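Local coordinates for D-alanyl-D-alanine carboxypeptidase (Vibrio cholerae, PDB 5TR7), which probably removes the terminal D-alanine from peptidoglycan precursor peptides, as a penicillin-binding serine carboxypeptidase of the peptidase S11 family, at residues K38-K50 and L156-Y168. Numbering follows the deposited sequence.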
ATOM      1  N   LYS A  38       2.118  -4.282   0.182  1.00 55.86           N
ATOM      2  CA  LYS A  38       3.259  -3.366   0.053  1.00 50.83           C
ATOM      3  C   LYS A  38       3.161  -2.203   0.984  1.00 56.97           C
ATOM      4  O   LYS A  38       4.188  -1.604   1.358  1.00 56.43           O
ATOM      5  CB  LYS A  38       3.492  -2.941  -1.359  1.00 48.56           C
ATOM      6  CG  LYS A  38       3.811  -4.130  -2.288  1.00 53.88           C
ATOM      7  CD  LYS A  38       4.144  -3.716  -3.722  1.00 57.27           C
ATOM      8  CE  LYS A  38       4.546  -4.907  -4.590  1.00 63.99           C
ATOM      9  NZ  LYS A  38       3.399  -5.743  -4.975  1.00 70.30           N
ATOM     10  N   MET A  39       1.944  -1.868   1.405  1.00 55.12           N
ATOM     11  CA  MET A  39       1.813  -0.812   2.414  1.00 49.60           C
ATOM     12  C   MET A  39       2.479  -1.251   3.718  1.00 53.56           C
ATOM     13  O   MET A  39       3.116  -0.422   4.427  1.00 43.49           O
ATOM     14  CB  MET A  39       0.348  -0.498   2.705  1.00 50.71           C
ATOM     15  CG  MET A  39      -0.366   0.244   1.548  1.00 54.86           C
ATOM     16  SD  MET A  39      -1.949   0.833   2.049  1.00 60.90           S
ATOM     17  CE  MET A  39      -2.895  -0.541   2.569  1.00 64.57           C
ATOM     18  N   MET A  40       2.369  -2.542   4.040  1.00 48.40           N
ATOM     19  CA  MET A  40       2.955  -2.998   5.319  1.00 49.63           C
ATOM     20  C   MET A  40       4.473  -3.004   5.163  1.00 51.75           C
ATOM     21  O   MET A  40       5.210  -2.647   6.061  1.00 56.20           O
ATOM     22  CB  MET A  40       2.418  -4.359   5.780  1.00 52.74           C
ATOM     23  CG  MET A  40       3.127  -4.819   7.088  1.00 57.17           C
ATOM     24  SD  MET A  40       2.931  -3.684   8.519  1.00 58.95           S
ATOM     25  CE  MET A  40       1.204  -4.205   8.698  1.00 61.98           C
ATOM     26  N   THR A  41       4.937  -3.387   3.989  1.00 54.79           N
ATOM     27  CA  THR A  41       6.377  -3.425   3.720  1.00 54.83           C
ATOM     28  C   THR A  41       6.974  -2.031   3.843  1.00 50.46           C
ATOM     29  O   THR A  41       8.012  -1.827   4.506  1.00 52.72           O
ATOM     30  CB  THR A  41       6.626  -4.032   2.338  1.00 56.40           C
ATOM     31  OG1 THR A  41       6.241  -5.420   2.374  1.00 57.21           O
ATOM     32  CG2 THR A  41       8.080  -3.932   1.928  1.00 51.88           C
ATOM     33  N   SER A  42       6.301  -1.059   3.249  1.00 53.01           N
ATOM     34  CA  SER A  42       6.798   0.320   3.303  1.00 49.15           C
ATOM     35  C   SER A  42       6.669   0.849   4.740  1.00 58.33           C
ATOM     36  O   SER A  42       7.431   1.732   5.124  1.00 47.78           O
ATOM     37  CB  SER A  42       6.085   1.240   2.349  1.00 48.79           C
ATOM     38  OG  SER A  42       4.863   1.649   2.922  1.00 62.74           O
ATOM     39  N   TYR A  43       5.700   0.345   5.509  1.00 60.94           N
ATOM     40  CA  TYR A  43       5.530   0.807   6.878  1.00 53.01           C
ATOM     41  C   TYR A  43       6.762   0.385   7.671  1.00 57.05           C
ATOM     42  O   TYR A  43       7.373   1.208   8.376  1.00 53.04           O
ATOM     43  CB  TYR A  43       4.216   0.299   7.527  1.00 53.20           C
ATOM     44  CG  TYR A  43       4.013   0.832   8.950  1.00 55.11           C
ATOM     45  CD1 TYR A  43       4.576   0.182  10.021  1.00 48.73           C
ATOM     46  CD2 TYR A  43       3.279   2.001   9.212  1.00 49.86           C
ATOM     47  CE1 TYR A  43       4.485   0.703  11.302  1.00 54.11           C
ATOM     48  CE2 TYR A  43       3.146   2.498  10.511  1.00 52.38           C
ATOM     49  CZ  TYR A  43       3.757   1.860  11.555  1.00 50.98           C
ATOM     50  OH  TYR A  43       3.649   2.352  12.818  1.00 55.98           O
ATOM     51  N   VAL A  44       7.135  -0.892   7.577  1.00 57.63           N
ATOM     52  CA  VAL A  44       8.321  -1.384   8.289  1.00 55.08           C
ATOM     53  C   VAL A  44       9.581  -0.634   7.839  1.00 54.31           C
ATOM     54  O   VAL A  44      10.385  -0.173   8.656  1.00 53.98           O
ATOM     55  CB  VAL A  44       8.522  -2.912   8.092  1.00 57.00           C
ATOM     56  CG1 VAL A  44       9.764  -3.397   8.838  1.00 55.87           C
ATOM     57  CG2 VAL A  44       7.304  -3.680   8.600  1.00 56.37           C
ATOM     58  N   ILE A  45       9.726  -0.459   6.524  1.00 55.41           N
ATOM     59  CA  ILE A  45      10.875   0.312   5.997  1.00 54.15           C
ATOM     60  C   ILE A  45      10.892   1.743   6.603  1.00 52.40           C
ATOM     61  O   ILE A  45      11.909   2.251   7.006  1.00 51.47           O
ATOM     62  CB  ILE A  45      10.825   0.367   4.475  1.00 54.29           C
ATOM     63  CG1 ILE A  45      11.082  -1.029   3.901  1.00 52.24           C
ATOM     64  CG2 ILE A  45      11.807   1.384   3.905  1.00 52.64           C
ATOM     65  CD1 ILE A  45      10.708  -1.095   2.400  1.00 51.52           C
ATOM     66  N   GLY A  46       9.739   2.359   6.718  1.00 51.95           N
ATOM     67  CA  GLY A  46       9.618   3.731   7.259  1.00 50.05           C
ATOM     68  C   GLY A  46      10.075   3.767   8.712  1.00 52.68           C
ATOM     69  O   GLY A  46      10.826   4.666   9.131  1.00 51.37           O
ATOM     70  N   GLN A  47       9.680   2.759   9.472  1.00 54.21           N
ATOM     71  CA  GLN A  47      10.136   2.724  10.845  1.00 52.11           C
ATOM     72  C   GLN A  47      11.630   2.553  10.939  1.00 51.50           C
ATOM     73  O   GLN A  47      12.279   3.234  11.758  1.00 63.56           O
ATOM     74  CB  GLN A  47       9.404   1.659  11.620  1.00 53.67           C
ATOM     75  CG  GLN A  47       7.926   2.009  11.910  1.00 59.70           C
ATOM     76  CD  GLN A  47       7.772   3.038  12.990  1.00 58.43           C
ATOM     77  OE1 GLN A  47       8.749   3.560  13.461  1.00 61.19           O
ATOM     78  NE2 GLN A  47       6.551   3.299  13.423  1.00 60.29           N
ATOM     79  N   GLU A  48      12.210   1.699  10.078  1.00 55.82           N
ATOM     80  CA  GLU A  48      13.640   1.469  10.109  1.00 54.95           C
ATOM     81  C   GLU A  48      14.406   2.713   9.743  1.00 52.81           C
ATOM     82  O   GLU A  48      15.458   2.976  10.325  1.00 55.85           O
ATOM     83  CB  GLU A  48      14.073   0.288   9.218  1.00 60.51           C
ATOM     84  CG  GLU A  48      13.511  -1.064   9.613  1.00 65.16           C
ATOM     85  CD  GLU A  48      13.985  -1.526  10.982  1.00 74.90           C
ATOM     86  OE1 GLU A  48      15.171  -1.399  11.312  1.00 88.06           O
ATOM     87  OE2 GLU A  48      13.168  -2.033  11.746  1.00 77.08           O
ATOM     88  N   VAL A  49      13.915   3.464   8.761  1.00 51.23           N
ATOM     89  CA  VAL A  49      14.551   4.745   8.355  1.00 49.03           C
ATOM     90  C   VAL A  49      14.443   5.755   9.494  1.00 50.44           C
ATOM     91  O   VAL A  49      15.418   6.364   9.835  1.00 59.24           O
ATOM     92  CB  VAL A  49      13.851   5.344   7.120  1.00 55.70           C
ATOM     93  CG1 VAL A  49      14.346   6.770   6.834  1.00 49.87           C
ATOM     94  CG2 VAL A  49      14.010   4.403   5.905  1.00 55.87           C
ATOM     95  N   LYS A  50      13.277   5.913  10.136  1.00 57.06           N
ATOM     96  CA  LYS A  50      13.164   6.879  11.227  1.00 58.80           C
ATOM     97  C   LYS A  50      14.076   6.589  12.362  1.00 61.37           C
ATOM     98  O   LYS A  50      14.608   7.504  12.948  1.00 61.12           O
ATOM     99  CB  LYS A  50      11.816   6.883  11.903  1.00 68.16           C
ATOM    100  CG  LYS A  50      10.694   7.505  11.151  1.00 71.06           C
ATOM    101  CD  LYS A  50       9.607   7.885  12.203  1.00 78.77           C
ATOM    102  CE  LYS A  50       9.187   6.685  13.052  1.00 73.53           C
ATOM    103  NZ  LYS A  50       7.902   6.971  13.680  1.00 71.00           N
ATOM    104  N   LEU A 156      -3.960   0.431   8.483  1.00 51.52           N
ATOM    105  CA  LEU A 156      -2.609   0.477   7.970  1.00 58.74           C
ATOM    106  C   LEU A 156      -2.335   1.763   7.210  1.00 53.61           C
ATOM    107  O   LEU A 156      -1.267   2.361   7.341  1.00 46.03           O
ATOM    108  CB  LEU A 156      -2.294  -0.754   7.124  1.00 54.70           C
ATOM    109  CG  LEU A 156      -0.910  -0.886   6.521  1.00 51.50           C
ATOM    110  CD1 LEU A 156       0.129  -0.913   7.595  1.00 59.69           C
ATOM    111  CD2 LEU A 156      -0.779  -2.111   5.684  1.00 53.83           C
ATOM    112  N   GLY A 157      -3.280   2.135   6.376  1.00 57.02           N
ATOM    113  CA  GLY A 157      -3.148   3.390   5.606  1.00 54.67           C
ATOM    114  C   GLY A 157      -3.032   4.562   6.587  1.00 51.90           C
ATOM    115  O   GLY A 157      -2.204   5.451   6.413  1.00 51.12           O
ATOM    116  N   GLN A 158      -3.909   4.577   7.601  1.00 46.37           N
ATOM    117  CA  GLN A 158      -3.915   5.617   8.615  1.00 51.87           C
ATOM    118  C   GLN A 158      -2.555   5.669   9.336  1.00 57.96           C
ATOM    119  O   GLN A 158      -2.004   6.754   9.567  1.00 50.73           O
ATOM    120  CB  GLN A 158      -5.034   5.344   9.650  1.00 50.73           C
ATOM    121  CG  GLN A 158      -5.085   6.313  10.831  1.00 51.21           C
ATOM    122  CD  GLN A 158      -6.020   5.885  11.948  1.00 55.82           C
ATOM    123  OE1 GLN A 158      -6.064   4.744  12.354  1.00 57.34           O
ATOM    124  NE2 GLN A 158      -6.842   6.802  12.374  1.00 55.41           N
ATOM    125  N   ALA A 159      -2.036   4.500   9.702  1.00 55.94           N
ATOM    126  CA  ALA A 159      -0.734   4.420  10.398  1.00 59.27           C
ATOM    127  C   ALA A 159       0.415   4.925   9.560  1.00 55.83           C
ATOM    128  O   ALA A 159       1.390   5.457  10.109  1.00 54.41           O
ATOM    129  CB  ALA A 159      -0.447   2.980  10.813  1.00 58.66           C
ATOM    130  N   LEU A 160       0.332   4.702   8.250  1.00 49.78           N
ATOM    131  CA  LEU A 160       1.368   5.204   7.363  1.00 56.05           C
ATOM    132  C   LEU A 160       1.441   6.724   7.431  1.00 50.62           C
ATOM    133  O   LEU A 160       2.512   7.319   7.530  1.00 52.07           O
ATOM    134  CB  LEU A 160       1.135   4.811   5.898  1.00 49.59           C
ATOM    135  CG  LEU A 160       1.560   3.457   5.384  1.00 51.05           C
ATOM    136  CD1 LEU A 160       0.893   3.172   4.021  1.00 44.89           C
ATOM    137  CD2 LEU A 160       3.076   3.311   5.363  1.00 55.78           C
ATOM    138  N   ILE A 161       0.293   7.359   7.303  1.00 49.42           N
ATOM    139  CA  ILE A 161       0.222   8.831   7.371  1.00 42.61           C
ATOM    140  C   ILE A 161       0.583   9.310   8.742  1.00 48.23           C
ATOM    141  O   ILE A 161       1.288  10.266   8.931  1.00 48.61           O
ATOM    142  CB  ILE A 161      -1.205   9.223   7.102  1.00 46.60           C
ATOM    143  CG1 ILE A 161      -1.602   8.801   5.687  1.00 44.94           C
ATOM    144  CG2 ILE A 161      -1.429  10.696   7.399  1.00 44.38           C
ATOM    145  CD1 ILE A 161      -3.103   8.902   5.421  1.00 53.70           C
ATOM    146  N   ARG A 162       0.130   8.596   9.749  1.00 51.06           N
ATOM    147  CA  ARG A 162       0.377   9.040  11.127  1.00 50.77           C
ATOM    148  C   ARG A 162       1.744   8.848  11.673  1.00 46.18           C
ATOM    149  O   ARG A 162       2.229   9.711  12.424  1.00 49.77           O
ATOM    150  CB  ARG A 162      -0.571   8.249  12.069  1.00 50.87           C
ATOM    151  CG  ARG A 162      -0.569   8.653  13.518  1.00 53.39           C
ATOM    152  CD  ARG A 162      -0.501   7.371  14.344  1.00 64.53           C
ATOM    153  NE  ARG A 162      -1.657   6.544  14.268  1.00 61.71           N
ATOM    154  CZ  ARG A 162      -1.704   5.217  14.425  1.00 57.75           C
ATOM    155  NH1 ARG A 162      -0.673   4.385  14.503  1.00 59.82           N
ATOM    156  NH2 ARG A 162      -2.870   4.661  14.369  1.00 72.13           N
ATOM    157  N   ASP A 163       2.327   7.689  11.411  1.00 47.08           N
ATOM    158  CA  ASP A 163       3.613   7.299  12.108  1.00 49.40           C
ATOM    159  C   ASP A 163       4.832   7.441  11.243  1.00 48.73           C
ATOM    160  O   ASP A 163       5.897   7.683  11.770  1.00 46.35           O
ATOM    161  CB  ASP A 163       3.552   5.824  12.548  1.00 49.27           C
ATOM    162  CG  ASP A 163       2.359   5.484  13.414  1.00 43.91           C
ATOM    163  OD1 ASP A 163       1.919   6.357  14.141  1.00 54.36           O
ATOM    164  OD2 ASP A 163       1.973   4.276  13.514  1.00 54.22           O
ATOM    165  N   VAL A 164       4.685   7.283   9.915  1.00 44.37           N
ATOM    166  CA  VAL A 164       5.841   7.412   8.971  1.00 49.14           C
ATOM    167  C   VAL A 164       5.584   8.453   7.831  1.00 49.49           C
ATOM    168  O   VAL A 164       5.551   8.107   6.630  1.00 44.59           O
ATOM    169  CB  VAL A 164       6.269   6.054   8.459  1.00 47.19           C
ATOM    170  CG1 VAL A 164       6.862   5.211   9.647  1.00 49.56           C
ATOM    171  CG2 VAL A 164       5.126   5.326   7.798  1.00 43.70           C
ATOM    172  N   PRO A 165       5.408   9.717   8.215  1.00 48.54           N
ATOM    173  CA  PRO A 165       5.052  10.785   7.188  1.00 51.11           C
ATOM    174  C   PRO A 165       6.024  10.895   5.995  1.00 48.72           C
ATOM    175  O   PRO A 165       5.598  11.050   4.881  1.00 54.22           O
ATOM    176  CB  PRO A 165       4.923  12.079   8.007  1.00 44.97           C
ATOM    177  CG  PRO A 165       5.557  11.755   9.418  1.00 53.90           C
ATOM    178  CD  PRO A 165       5.568  10.227   9.601  1.00 54.46           C
ATOM    179  N   GLU A 166       7.310  10.715   6.242  1.00 53.52           N
ATOM    180  CA  GLU A 166       8.350  10.754   5.194  1.00 50.77           C
ATOM    181  C   GLU A 166       8.184   9.627   4.250  1.00 48.24           C
ATOM    182  O   GLU A 166       8.508   9.757   3.084  1.00 56.47           O
ATOM    183  CB  GLU A 166       9.755  10.829   5.749  1.00 59.40           C
ATOM    184  CG  GLU A 166      10.061  12.155   6.534  1.00 79.74           C
ATOM    185  CD  GLU A 166       9.886  13.463   5.774  1.00 74.21           C
ATOM    186  OE1 GLU A 166      10.258  13.498   4.598  1.00 87.67           O
ATOM    187  OE2 GLU A 166       9.192  14.415   6.249  1.00 97.37           O
ATOM    188  N   GLU A 167       7.663   8.526   4.745  1.00 53.90           N
ATOM    189  CA  GLU A 167       7.389   7.431   3.850  1.00 50.91           C
ATOM    190  C   GLU A 167       6.115   7.755   3.115  1.00 47.84           C
ATOM    191  O   GLU A 167       6.056   7.561   1.913  1.00 51.88           O
ATOM    192  CB  GLU A 167       7.124   6.111   4.567  1.00 55.77           C
ATOM    193  CG  GLU A 167       8.124   5.024   4.650  1.00 61.18           C
ATOM    194  CD  GLU A 167       8.843   4.572   3.353  1.00 67.31           C
ATOM    195  OE1 GLU A 167       8.616   3.467   2.621  1.00 56.85           O
ATOM    196  OE2 GLU A 167       9.843   5.308   3.344  1.00 50.96           O
ATOM    197  N   TYR A 168       5.093   8.272   3.831  1.00 48.32           N
ATOM    198  CA  TYR A 168       3.772   8.545   3.218  1.00 47.08           C
ATOM    199  C   TYR A 168       3.841   9.558   2.093  1.00 52.18           C
ATOM    200  O   TYR A 168       3.082   9.452   1.141  1.00 47.04           O
ATOM    201  CB  TYR A 168       2.745   9.029   4.257  1.00 48.99           C
ATOM    202  CG  TYR A 168       1.400   9.230   3.631  1.00 50.67           C
ATOM    203  CD1 TYR A 168       0.677   8.148   3.205  1.00 48.56           C
ATOM    204  CD2 TYR A 168       0.881  10.525   3.386  1.00 46.77           C
ATOM    205  CE1 TYR A 168      -0.514   8.311   2.561  1.00 46.37           C
ATOM    206  CE2 TYR A 168      -0.299  10.684   2.681  1.00 51.27           C
ATOM    207  CZ  TYR A 168      -0.992   9.548   2.296  1.00 51.87           C
ATOM    208  OH  TYR A 168      -2.191   9.598   1.675  1.00 51.42           O
TER
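Tyr43 and Leu160 meet where the helix of 38-50 runs beside that of 156-163, the axes 10.0 Å apart and 25° from parallel. This is the interior of the penicillin-binding, beta-lactamase-like fold. Helix 37-50 carries Lys38 of the SxxK motif, the predicted proton acceptor, whose NZ turns from this contact to Ser35. Tyr43 is a knob among Leu156, Ala159, Leu160 and Asp163. With CG anti to the backbone N (chi1 -178°), its ring swings across to Ala159 and Asp163. Ala159 O lies at the ring edge, 3.5 Å from Tyr43 CE2. Trp124 of helix 114-127 packs edge-to-face on the same ring. Towards the active-site end, Leu156 spreads its methyls: CD2 meets Met39 CB at 3.6 Å, and CD1 meets Met40 CE. Met39 also touches Lys201, the predicted substrate-binding residue. At the other end the chain turns at Val164, and Gly46 lets Glu167 CG come within 3.3 Å of its CA. Lys50 NZ donates to Asp163 O (2.9 Å). Tyr43 OH takes a bond from Gln47 NE2, in that amide's plane. It donates in turn to Asp163 OD2 at 2.6 Å, on the anti side, while Arg162 NH1 holds the same oxygen from the syn side.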